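Local coordinates for protein CCMAN5 (Cellulosimicrobium cellulans, PDB 2XSG) that acts as a GH92-family alpha-mannosidase and enables mannose-6-phosphate modification of yeast-produced recombinant human lysosomal enzymes, at residues 158-163 / 235-240; 293-298 / 692-697; 622-627 / 656-661. All coordinates share one frame; numbering follows the deposited sequence.

Overall arrangement
From the N terminus, the chain first meets interaction 1, where strand 235-240 returns to lie beside strand 158-162 and closes a mostly beta loop inside the family 92 N-terminal domain. Only then does interaction 2 open: nearly 400 residues, many of them helical, separate 293-298 from 692-697, and their pairing joins the start and the late part of the catalytic region in one mixed sheet. Within that long excursion lies interaction 3, a short closure near the calcium ion that joins the end of strand 618-623 to the loop before helix 665-675. Its centre lies about 39 Å and 29 Å from those of interactions 1 and 2, and none of the three touches another.

Interaction 1. Residues 158-163 / 235-240; sequences SLVVDL and GAILTF
L159, S158 and L238 bury the most surface where strands 158-162 and 235-240 run antiparallel, their axes 4.7 Å apart at closest approach. L238 O is gripped twice: L159 N donates to it in the carbonyl plane at 2.9 Å, while S158 OG donates at 2.8 Å from above that plane. The serine reaches it because OG stands anti to the backbone N (chi1 169°). A small hydroxyl suits this buried place, satisfying itself on a backbone carbonyl and fitting against I237, with S158 OG 3.4 Å from I237 CG2.

L159 and L238 form a hydrogen-bonded pair, and their side chains share a face with V161 and A236. Branched aliphatic residues suit this face: the side chains of L238 and V161 cross obliquely, CD1 of L238 4.0 Å from CG2 of V161, and L159 CG lies 3.9 Å from F240 CE1. At the other end V161 and A236 exchange backbone bonds, and beyond them G235 keeps the strands close, since a beta carbon on it would fall 3.0 Å from V161 O.

The two are inner strands of a five-stranded antiparallel sheet, 158-162 next to 80-84 and 235-240 next to 212-217. W217 touches V160 and I237 on one face, whereas L159's face looks to the second sheet of a beta-sandwich, with L187 and V185 of strand 185-195 and T208 of 198-208 meeting its residues.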
ATOM      1  N   SER A 158       6.925 -11.609 -33.052  1.00  5.28           N
ATOM      2  CA  SER A 158       5.917 -10.569 -33.055  1.00  5.58           C
ATOM      3  C   SER A 158       5.581 -10.166 -31.616  1.00  5.36           C
ATOM      4  O   SER A 158       5.658 -10.982 -30.689  1.00  5.79           O
ATOM      5  CB  SER A 158       4.684 -11.058 -33.813  1.00  5.74           C
ATOM      6  OG  SER A 158       3.608 -10.175 -33.623  1.00  8.14           O
ATOM      7  N   LEU A 159       5.235  -8.903 -31.432  1.00  4.61           N
ATOM      8  CA  LEU A 159       4.751  -8.441 -30.150  1.00  4.75           C
ATOM      9  C   LEU A 159       3.407  -7.795 -30.392  1.00  3.96           C
ATOM     10  O   LEU A 159       3.292  -6.910 -31.239  1.00  4.30           O
ATOM     11  CB  LEU A 159       5.720  -7.420 -29.529  1.00  4.70           C
ATOM     12  CG  LEU A 159       7.134  -7.884 -29.168  1.00  5.03           C
ATOM     13  CD1 LEU A 159       7.945  -6.749 -28.582  1.00  6.53           C
ATOM     14  CD2 LEU A 159       7.090  -9.031 -28.163  1.00  4.38           C
ATOM     15  N   VAL A 160       2.397  -8.265 -29.676  1.00  3.49           N
ATOM     16  CA  VAL A 160       1.080  -7.662 -29.708  1.00  3.15           C
ATOM     17  C   VAL A 160       1.082  -6.605 -28.614  1.00  3.49           C
ATOM     18  O   VAL A 160       1.501  -6.897 -27.479  1.00  3.86           O
ATOM     19  CB  VAL A 160      -0.012  -8.702 -29.417  1.00  2.68           C
ATOM     20  CG1 VAL A 160      -1.362  -8.033 -29.203  1.00  2.20           C
ATOM     21  CG2 VAL A 160      -0.091  -9.724 -30.552  1.00  3.24           C
ATOM     22  N   VAL A 161       0.641  -5.396 -28.952  1.00  2.78           N
ATOM     23  CA  VAL A 161       0.477  -4.345 -27.960  1.00  2.91           C
ATOM     24  C   VAL A 161      -1.037  -4.152 -27.818  1.00  2.89           C
ATOM     25  O   VAL A 161      -1.660  -3.551 -28.675  1.00  2.46           O
ATOM     26  CB  VAL A 161       1.212  -3.034 -28.379  1.00  2.73           C
ATOM     27  CG1 VAL A 161       1.070  -1.947 -27.320  1.00  2.51           C
ATOM     28  CG2 VAL A 161       2.693  -3.299 -28.693  1.00  2.20           C
ATOM     29  N   ASP A 162      -1.615  -4.708 -26.756  1.00  3.14           N
ATOM     30  CA  ASP A 162      -3.063  -4.691 -26.540  1.00  2.92           C
ATOM     31  C   ASP A 162      -3.449  -3.535 -25.612  1.00  3.61           C
ATOM     32  O   ASP A 162      -3.084  -3.511 -24.409  1.00  3.33           O
ATOM     33  CB  ASP A 162      -3.496  -6.032 -25.959  1.00  2.64           C
ATOM     34  CG  ASP A 162      -4.988  -6.250 -26.012  1.00  3.61           C
ATOM     35  OD1 ASP A 162      -5.772  -5.290 -25.850  1.00  5.66           O
ATOM     36  OD2 ASP A 162      -5.403  -7.400 -26.231  1.00  6.26           O
ATOM     37  N   LEU A 163      -4.197  -2.583 -26.154  1.00  3.82           N
ATOM     38  CA  LEU A 163      -4.527  -1.368 -25.408  1.00  4.33           C
ATOM     39  C   LEU A 163      -5.904  -1.401 -24.769  1.00  4.27           C
ATOM     40  O   LEU A 163      -6.360  -0.404 -24.203  1.00  3.83           O
ATOM     41  CB  LEU A 163      -4.373  -0.125 -26.289  1.00  4.78           C
ATOM     42  CG  LEU A 163      -2.955   0.354 -26.633  1.00  6.11           C
ATOM     43  CD1 LEU A 163      -2.041   0.368 -25.401  1.00  6.97           C
ATOM     44  CD2 LEU A 163      -2.351  -0.511 -27.673  1.00 10.10           C
ATOM     45  N   GLY A 235      -5.343  -1.481 -30.576  1.00  3.22           N
ATOM     46  CA  GLY A 235      -4.065  -2.139 -30.412  1.00  3.13           C
ATOM     47  C   GLY A 235      -3.181  -2.074 -31.631  1.00  2.98           C
ATOM     48  O   GLY A 235      -3.588  -1.568 -32.683  1.00  3.54           O
ATOM     49  N   ALA A 236      -1.966  -2.594 -31.487  1.00  2.96           N
ATOM     50  CA  ALA A 236      -1.013  -2.692 -32.588  1.00  3.15           C
ATOM     51  C   ALA A 236      -0.270  -4.024 -32.525  1.00  3.47           C
ATOM     52  O   ALA A 236      -0.067  -4.584 -31.447  1.00  3.37           O
ATOM     53  CB  ALA A 236      -0.031  -1.522 -32.556  1.00  3.36           C
ATOM     54  N   ILE A 237       0.102  -4.543 -33.690  1.00  3.37           N
ATOM     55  CA  ILE A 237       0.875  -5.779 -33.765  1.00  3.80           C
ATOM     56  C   ILE A 237       2.169  -5.489 -34.510  1.00  4.12           C
ATOM     57  O   ILE A 237       2.146  -5.029 -35.653  1.00  4.10           O
ATOM     58  CB  ILE A 237       0.070  -6.935 -34.416  1.00  3.74           C
ATOM     59  CG1 ILE A 237      -1.268  -7.120 -33.650  1.00  3.83           C
ATOM     60  CG2 ILE A 237       0.891  -8.219 -34.440  1.00  3.89           C
ATOM     61  CD1 ILE A 237      -2.134  -8.283 -34.107  1.00  3.22           C
ATOM     62  N   LEU A 238       3.284  -5.701 -33.821  1.00  3.83           N
ATOM     63  CA  LEU A 238       4.614  -5.486 -34.381  1.00  4.57           C
ATOM     64  C   LEU A 238       5.147  -6.815 -34.878  1.00  4.76           C
ATOM     65  O   LEU A 238       5.081  -7.804 -34.161  1.00  4.37           O
ATOM     66  CB  LEU A 238       5.560  -4.931 -33.305  1.00  3.92           C
ATOM     67  CG  LEU A 238       5.162  -3.594 -32.659  1.00  4.39           C
ATOM     68  CD1 LEU A 238       5.738  -3.453 -31.243  1.00  2.95           C
ATOM     69  CD2 LEU A 238       5.560  -2.398 -33.547  1.00  4.30           C
ATOM     70  N   THR A 239       5.675  -6.832 -36.097  1.00  5.83           N
ATOM     71  CA  THR A 239       6.260  -8.036 -36.688  1.00  6.16           C
ATOM     72  C   THR A 239       7.709  -7.746 -37.087  1.00  7.16           C
ATOM     73  O   THR A 239       7.998  -6.732 -37.751  1.00  6.97           O
ATOM     74  CB  THR A 239       5.433  -8.546 -37.892  1.00  6.79           C
ATOM     75  OG1 THR A 239       4.072  -8.753 -37.484  1.00  6.31           O
ATOM     76  CG2 THR A 239       5.988  -9.871 -38.424  1.00  6.18           C
ATOM     77  N   PHE A 240       8.601  -8.636 -36.655  1.00  7.20           N
ATOM     78  CA  PHE A 240      10.041  -8.501 -36.849  1.00  8.00           C
ATOM     79  C   PHE A 240      10.579  -9.501 -37.879  1.00  8.25           C
ATOM     80  O   PHE A 240       9.909 -10.470 -38.234  1.00  7.24           O
ATOM     81  CB  PHE A 240      10.770  -8.677 -35.505  1.00  7.03           C
ATOM     82  CG  PHE A 240      10.298  -7.732 -34.449  1.00  7.74           C
ATOM     83  CD1 PHE A 240       9.161  -8.022 -33.685  1.00  6.90           C
ATOM     84  CD2 PHE A 240      10.954  -6.518 -34.244  1.00  7.70           C
ATOM     85  CE1 PHE A 240       8.706  -7.123 -32.709  1.00  6.80           C
ATOM     86  CE2 PHE A 240      10.506  -5.619 -33.269  1.00  7.26           C
ATOM     87  CZ  PHE A 240       9.385  -5.924 -32.502  1.00  6.00           C
TER

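Interaction 2. Residues 293-298 / 692-697; sequences VAIDAS and PFFDST
Strand 293-296 pairs antiparallel with the start of strand 696-700, the pairing ending in a classic beta bulge where D695 and S696 both face D296, whose N donates almost straight (175°) to S696 O at 3.0 Å and whose O accepts from S696 N. The ring of F694, just before the bulge, packs against I295 and A297. I295 CG2 sits over one face of that ring, 3.8 Å from its centroid, a CH-pi contact, and I295 CD1 lies 3.5 Å from F694 CE2. F693 CB covers the opposite face. A flat ring suits this place between branched chain and methylene, and A297 is small enough to bring its CB within 3.4 Å of F694 CD1.

Polar residues take the more exposed side. S298 N donates to D695 OD1 at 3.0 Å from above the carboxylate plane, and a water joins D695 OD2 to S298 OG. A second water links A294 O with S696 OG.

The D296 and D695 carboxylates come near without touching, OD1 to OD1 5.2 Å. Their mutual repulsion would tend to raise the pKa of either, whereas the S298 N-H and the water that donates to D695 OD2 would favour charge on D695.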
ATOM      1  N   VAL A 293      17.857   0.982   5.985  1.00  7.52           N
ATOM      2  CA  VAL A 293      17.772   0.134   7.179  1.00  8.09           C
ATOM      3  C   VAL A 293      18.754  -1.038   7.119  1.00  8.68           C
ATOM      4  O   VAL A 293      18.678  -1.898   6.222  1.00  8.64           O
ATOM      5  CB  VAL A 293      16.358  -0.412   7.414  1.00  7.92           C
ATOM      6  CG1 VAL A 293      16.272  -1.039   8.813  1.00  7.89           C
ATOM      7  CG2 VAL A 293      15.338   0.696   7.270  1.00  8.14           C
ATOM      8  N   ALA A 294      19.684  -1.057   8.069  1.00  9.40           N
ATOM      9  CA  ALA A 294      20.680  -2.121   8.162  1.00 10.40           C
ATOM     10  C   ALA A 294      20.436  -2.960   9.394  1.00 11.20           C
ATOM     11  O   ALA A 294      20.350  -2.450  10.512  1.00 11.45           O
ATOM     12  CB  ALA A 294      22.097  -1.553   8.171  1.00 10.08           C
ATOM     13  N   ILE A 295      20.346  -4.266   9.181  1.00 12.83           N
ATOM     14  CA  ILE A 295      19.963  -5.191  10.235  1.00 13.23           C
ATOM     15  C   ILE A 295      21.053  -6.229  10.563  1.00 14.01           C
ATOM     16  O   ILE A 295      21.716  -6.781   9.689  1.00 13.15           O
ATOM     17  CB  ILE A 295      18.629  -5.859   9.871  1.00 13.45           C
ATOM     18  CG1 ILE A 295      17.497  -4.883  10.137  1.00 12.69           C
ATOM     19  CG2 ILE A 295      18.406  -7.144  10.650  1.00 14.20           C
ATOM     20  CD1 ILE A 295      16.271  -5.276   9.490  1.00 13.52           C
ATOM     21  N   ASP A 296      21.208  -6.474  11.858  1.00 14.53           N
ATOM     22  CA  ASP A 296      22.066  -7.512  12.373  1.00 14.69           C
ATOM     23  C   ASP A 296      21.112  -8.437  13.132  1.00 13.99           C
ATOM     24  O   ASP A 296      20.567  -8.062  14.167  1.00 13.80           O
ATOM     25  CB  ASP A 296      23.137  -6.871  13.284  1.00 15.56           C
ATOM     26  CG  ASP A 296      23.920  -7.892  14.113  1.00 18.32           C
ATOM     27  OD1 ASP A 296      23.743  -9.116  13.935  1.00 22.17           O
ATOM     28  OD2 ASP A 296      24.727  -7.459  14.967  1.00 23.05           O
ATOM     29  N   ALA A 297      20.876  -9.627  12.586  1.00 13.33           N
ATOM     30  CA  ALA A 297      19.924 -10.583  13.170  1.00 12.88           C
ATOM     31  C   ALA A 297      20.616 -11.907  13.508  1.00 12.51           C
ATOM     32  O   ALA A 297      20.987 -12.651  12.615  1.00 12.16           O
ATOM     33  CB  ALA A 297      18.771 -10.822  12.218  1.00 12.83           C
ATOM     34  N   SER A 298      20.776 -12.188  14.801  1.00 12.18           N
ATOM     35  CA  SER A 298      21.430 -13.417  15.272  1.00 11.58           C
ATOM     36  C   SER A 298      20.629 -14.657  14.911  1.00 10.89           C
ATOM     37  O   SER A 298      19.429 -14.582  14.636  1.00 10.79           O
ATOM     38  CB  SER A 298      21.585 -13.390  16.802  1.00 12.12           C
ATOM     39  OG  SER A 298      20.297 -13.371  17.439  1.00 11.93           O
ATOM     40  N   PRO A 692      11.115  -5.026  19.424  1.00  7.03           N
ATOM     41  CA  PRO A 692      12.068  -5.039  18.306  1.00  6.85           C
ATOM     42  C   PRO A 692      12.561  -6.455  18.012  1.00  6.38           C
ATOM     43  O   PRO A 692      12.937  -7.176  18.944  1.00  6.46           O
ATOM     44  CB  PRO A 692      13.241  -4.163  18.787  1.00  6.95           C
ATOM     45  CG  PRO A 692      12.794  -3.477  20.023  1.00  7.37           C
ATOM     46  CD  PRO A 692      11.467  -4.050  20.476  1.00  7.71           C
ATOM     47  N   PHE A 693      12.563  -6.840  16.732  1.00  6.02           N
ATOM     48  CA  PHE A 693      12.876  -8.220  16.327  1.00  6.34           C
ATOM     49  C   PHE A 693      14.355  -8.545  16.337  1.00  6.15           C
ATOM     50  O   PHE A 693      14.718  -9.691  16.552  1.00  5.89           O
ATOM     51  CB  PHE A 693      12.408  -8.540  14.894  1.00  6.44           C
ATOM     52  CG  PHE A 693      10.939  -8.352  14.636  1.00  5.28           C
ATOM     53  CD1 PHE A 693      10.047  -8.000  15.646  1.00  4.45           C
ATOM     54  CD2 PHE A 693      10.446  -8.592  13.355  1.00  3.54           C
ATOM     55  CE1 PHE A 693       8.706  -7.844  15.373  1.00  5.70           C
ATOM     56  CE2 PHE A 693       9.105  -8.431  13.067  1.00  4.58           C
ATOM     57  CZ  PHE A 693       8.227  -8.061  14.079  1.00  5.56           C
ATOM     58  N   PHE A 694      15.195  -7.555  16.050  1.00  5.99           N
ATOM     59  CA  PHE A 694      16.595  -7.822  15.703  1.00  6.87           C
ATOM     60  C   PHE A 694      17.592  -7.296  16.728  1.00  7.03           C
ATOM     61  O   PHE A 694      17.313  -6.329  17.447  1.00  7.11           O
ATOM     62  CB  PHE A 694      16.908  -7.263  14.313  1.00  6.88           C
ATOM     63  CG  PHE A 694      15.974  -7.765  13.235  1.00  7.02           C
ATOM     64  CD1 PHE A 694      15.917  -9.111  12.913  1.00  8.15           C
ATOM     65  CD2 PHE A 694      15.150  -6.894  12.547  1.00  7.48           C
ATOM     66  CE1 PHE A 694      15.048  -9.574  11.914  1.00  8.90           C
ATOM     67  CE2 PHE A 694      14.280  -7.349  11.551  1.00  5.38           C
ATOM     68  CZ  PHE A 694      14.237  -8.681  11.233  1.00  6.72           C
ATOM     69  N   ASP A 695      18.754  -7.941  16.785  1.00  7.21           N
ATOM     70  CA  ASP A 695      19.818  -7.557  17.713  1.00  7.56           C
ATOM     71  C   ASP A 695      20.203  -6.091  17.550  1.00  7.40           C
ATOM     72  O   ASP A 695      20.393  -5.393  18.534  1.00  7.48           O
ATOM     73  CB  ASP A 695      21.050  -8.453  17.532  1.00  7.90           C
ATOM     74  CG  ASP A 695      20.737  -9.902  17.771  1.00  9.68           C
ATOM     75  OD1 ASP A 695      19.840 -10.418  17.071  1.00 10.79           O
ATOM     76  OD2 ASP A 695      21.373 -10.517  18.664  1.00 12.10           O
ATOM     77  N   SER A 696      20.319  -5.644  16.302  1.00  7.03           N
ATOM     78  CA  SER A 696      20.561  -4.244  15.991  1.00  6.91           C
ATOM     79  C   SER A 696      19.801  -3.875  14.713  1.00  7.35           C
ATOM     80  O   SER A 696      19.792  -4.652  13.746  1.00  7.37           O
ATOM     81  CB  SER A 696      22.067  -3.985  15.810  1.00  7.05           C
ATOM     82  OG  SER A 696      22.318  -2.620  15.480  1.00  5.81           O
ATOM     83  N   THR A 697      19.152  -2.712  14.727  1.00  7.08           N
ATOM     84  CA  THR A 697      18.520  -2.140  13.534  1.00  7.09           C
ATOM     85  C   THR A 697      18.925  -0.655  13.417  1.00  7.32           C
ATOM     86  O   THR A 697      18.703   0.112  14.357  1.00  7.99           O
ATOM     87  CB  THR A 697      16.996  -2.336  13.572  1.00  7.00           C
ATOM     88  OG1 THR A 697      16.698  -3.738  13.435  1.00  5.91           O
ATOM     89  CG2 THR A 697      16.307  -1.547  12.472  1.00  6.15           C
TER
HETATM   90  O   HOH W   1      22.112  -2.365  12.637  1.00  9.96           O
HETATM   91  O   HOH W   2      20.207 -12.299  20.288  1.00 14.00           O

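Interaction 3. Residues 622-627 / 656-661; sequences RYIATG and LPTMDN
T658 carries this contact through its hydroxyl. A625 N donates to T658 OG1 at 2.9 Å (160° at the hydrogen), and the same hydroxyl donates to P657 O, on a lone pair in the carbonyl plane, over a very short 2.4 Å. OG1 accepts across the contact and donates within its own turn, which fixes its rotation (chi1 75°, between the backbone N and the carbonyl carbon), with I624 CB 3.4 Å away. On the other branch T658 CG2 meets T626 CG2 at 3.9 Å, methyl to methyl. A625, small and pointing toward the turn, sets its CB 3.4 Å from T658 O.

The turn is type II, closed by M659 N to L656 O at 3.1 Å. P657 suits its second position, its ring fixing phi; T658 takes the third with a positive phi of 73°, unusual for a beta-branched residue. An alanine here would remove both branches and would probably leave the A625 N-H without its acceptor and loosen the packing on I624 and T626.

An inverse gamma turn follows, centred on M659, whose SD receives a weak bond from L656 N. Farther out, F639 of strand 638-646 touches both I624 and P657, and T658 bonds through its backbone to D22. The A625 side chain lies about 5 Å from the calcium ion bound by N588, E589 and D662, the residue after N661.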
ATOM      1  N   ARG A 622      -9.663 -15.184  14.140  1.00  5.85           N
ATOM      2  CA  ARG A 622     -11.110 -15.321  14.063  1.00  4.87           C
ATOM      3  C   ARG A 622     -11.681 -14.625  12.830  1.00  5.06           C
ATOM      4  O   ARG A 622     -12.635 -15.115  12.210  1.00  4.82           O
ATOM      5  CB  ARG A 622     -11.783 -14.782  15.342  1.00  5.06           C
ATOM      6  CG  ARG A 622     -13.322 -14.754  15.260  1.00  3.50           C
ATOM      7  CD  ARG A 622     -14.002 -14.368  16.571  1.00  5.38           C
ATOM      8  NE  ARG A 622     -15.454 -14.213  16.378  1.00  3.65           N
ATOM      9  CZ  ARG A 622     -16.322 -13.834  17.318  1.00  3.29           C
ATOM     10  NH1 ARG A 622     -15.935 -13.593  18.564  1.00  2.00           N
ATOM     11  NH2 ARG A 622     -17.603 -13.717  17.006  1.00  4.00           N
ATOM     12  N   TYR A 623     -11.095 -13.491  12.459  1.00  4.93           N
ATOM     13  CA  TYR A 623     -11.679 -12.667  11.405  1.00  5.03           C
ATOM     14  C   TYR A 623     -10.891 -12.612  10.091  1.00  5.19           C
ATOM     15  O   TYR A 623      -9.665 -12.561  10.084  1.00  4.85           O
ATOM     16  CB  TYR A 623     -11.906 -11.247  11.925  1.00  5.00           C
ATOM     17  CG  TYR A 623     -12.865 -11.153  13.109  1.00  4.92           C
ATOM     18  CD1 TYR A 623     -12.382 -11.115  14.417  1.00  3.65           C
ATOM     19  CD2 TYR A 623     -14.235 -11.057  12.916  1.00  4.12           C
ATOM     20  CE1 TYR A 623     -13.246 -11.002  15.504  1.00  4.52           C
ATOM     21  CE2 TYR A 623     -15.111 -10.964  14.000  1.00  5.41           C
ATOM     22  CZ  TYR A 623     -14.606 -10.931  15.286  1.00  6.21           C
ATOM     23  OH  TYR A 623     -15.457 -10.823  16.366  1.00  6.72           O
ATOM     24  N   ILE A 624     -11.636 -12.625   8.983  1.00  6.02           N
ATOM     25  CA  ILE A 624     -11.106 -12.292   7.645  1.00  5.64           C
ATOM     26  C   ILE A 624     -11.489 -10.844   7.348  1.00  5.80           C
ATOM     27  O   ILE A 624     -12.069 -10.185   8.204  1.00  6.37           O
ATOM     28  CB  ILE A 624     -11.611 -13.282   6.530  1.00  6.23           C
ATOM     29  CG1 ILE A 624     -13.127 -13.517   6.626  1.00  4.10           C
ATOM     30  CG2 ILE A 624     -10.845 -14.620   6.619  1.00  5.18           C
ATOM     31  CD1 ILE A 624     -13.724 -14.311   5.460  1.00  5.53           C
ATOM     32  N   ALA A 625     -11.142 -10.337   6.170  1.00  5.86           N
ATOM     33  CA  ALA A 625     -11.298  -8.916   5.870  1.00  6.35           C
ATOM     34  C   ALA A 625     -12.594  -8.596   5.142  1.00  6.29           C
ATOM     35  O   ALA A 625     -12.876  -7.438   4.867  1.00  7.37           O
ATOM     36  CB  ALA A 625     -10.096  -8.388   5.099  1.00  5.41           C
ATOM     37  N   THR A 626     -13.373  -9.631   4.830  1.00  6.47           N
ATOM     38  CA  THR A 626     -14.619  -9.482   4.085  1.00  6.19           C
ATOM     39  C   THR A 626     -15.579 -10.601   4.515  1.00  6.14           C
ATOM     40  O   THR A 626     -15.199 -11.477   5.292  1.00  5.72           O
ATOM     41  CB  THR A 626     -14.379  -9.461   2.548  1.00  6.57           C
ATOM     42  OG1 THR A 626     -15.568  -9.030   1.894  1.00  5.78           O
ATOM     43  CG2 THR A 626     -13.967 -10.869   2.016  1.00  6.89           C
ATOM     44  N   GLY A 627     -16.826 -10.545   4.053  1.00  6.01           N
ATOM     45  CA  GLY A 627     -17.861 -11.493   4.475  1.00  5.93           C
ATOM     46  C   GLY A 627     -17.446 -12.960   4.395  1.00  6.46           C
ATOM     47  O   GLY A 627     -17.588 -13.716   5.357  1.00  6.37           O
ATOM     48  N   LEU A 656      -2.720 -13.574   5.350  1.00  3.43           N
ATOM     49  CA  LEU A 656      -3.965 -14.313   5.531  1.00  3.04           C
ATOM     50  C   LEU A 656      -4.813 -14.238   4.258  1.00  2.93           C
ATOM     51  O   LEU A 656      -4.713 -13.258   3.514  1.00  3.07           O
ATOM     52  CB  LEU A 656      -4.753 -13.721   6.692  1.00  2.47           C
ATOM     53  CG  LEU A 656      -4.117 -13.870   8.086  1.00  2.81           C
ATOM     54  CD1 LEU A 656      -4.900 -13.054   9.083  1.00  3.69           C
ATOM     55  CD2 LEU A 656      -4.053 -15.333   8.505  1.00  3.85           C
ATOM     56  N   PRO A 657      -5.659 -15.255   4.015  1.00  2.68           N
ATOM     57  CA  PRO A 657      -6.602 -15.104   2.910  1.00  3.10           C
ATOM     58  C   PRO A 657      -7.495 -13.864   3.168  1.00  3.13           C
ATOM     59  O   PRO A 657      -7.874 -13.627   4.314  1.00  2.49           O
ATOM     60  CB  PRO A 657      -7.427 -16.394   2.972  1.00  2.87           C
ATOM     61  CG  PRO A 657      -7.241 -16.897   4.415  1.00  2.94           C
ATOM     62  CD  PRO A 657      -5.858 -16.520   4.761  1.00  2.20           C
ATOM     63  N   THR A 658      -7.815 -13.125   2.099  1.00  3.04           N
ATOM     64  CA  THR A 658      -8.541 -11.831   2.107  1.00  3.53           C
ATOM     65  C   THR A 658      -7.732 -10.616   2.607  1.00  3.59           C
ATOM     66  O   THR A 658      -8.193  -9.466   2.508  1.00  3.76           O
ATOM     67  CB  THR A 658      -9.844 -11.832   2.944  1.00  3.32           C
ATOM     68  OG1 THR A 658      -9.496 -11.793   4.335  1.00  4.58           O
ATOM     69  CG2 THR A 658     -10.762 -13.016   2.633  1.00  3.04           C
ATOM     70  N   MET A 659      -6.568 -10.859   3.181  1.00  3.32           N
ATOM     71  CA  MET A 659      -5.792  -9.787   3.792  1.00  3.65           C
ATOM     72  C   MET A 659      -4.979  -9.030   2.740  1.00  3.55           C
ATOM     73  O   MET A 659      -3.834  -9.358   2.482  1.00  3.88           O
ATOM     74  CB  MET A 659      -4.891 -10.363   4.885  1.00  4.06           C
ATOM     75  CG  MET A 659      -3.947  -9.358   5.560  1.00  4.41           C
ATOM     76  SD  MET A 659      -3.043 -10.221   6.854  1.00  4.89           S
ATOM     77  CE  MET A 659      -1.879  -8.954   7.343  1.00  2.00           C
ATOM     78  N   ASP A 660      -5.598  -8.041   2.099  1.00  3.67           N
ATOM     79  CA  ASP A 660      -4.927  -7.275   1.051  1.00  3.95           C
ATOM     80  C   ASP A 660      -3.872  -6.405   1.703  1.00  3.66           C
ATOM     81  O   ASP A 660      -4.073  -5.936   2.814  1.00  3.81           O
ATOM     82  CB  ASP A 660      -5.940  -6.403   0.308  1.00  3.86           C
ATOM     83  CG  ASP A 660      -6.944  -7.220  -0.477  1.00  6.34           C
ATOM     84  OD1 ASP A 660      -6.587  -8.346  -0.892  1.00  7.36           O
ATOM     85  OD2 ASP A 660      -8.095  -6.754  -0.660  1.00  9.02           O
ATOM     86  N   ASN A 661      -2.735  -6.228   1.038  1.00  3.35           N
ATOM     87  CA  ASN A 661      -1.666  -5.380   1.570  1.00  3.15           C
ATOM     88  C   ASN A 661      -2.130  -3.904   1.644  1.00  3.52           C
ATOM     89  O   ASN A 661      -1.720  -3.155   2.550  1.00  3.16           O
ATOM     90  CB  ASN A 661      -0.410  -5.506   0.691  1.00  2.50           C
ATOM     91  CG  ASN A 661       0.886  -5.203   1.444  1.00  3.63           C
ATOM     92  OD1 ASN A 661       0.899  -4.472   2.452  1.00  2.21           O
ATOM     93  ND2 ASN A 661       1.997  -5.764   0.947  1.00  3.07           N
TER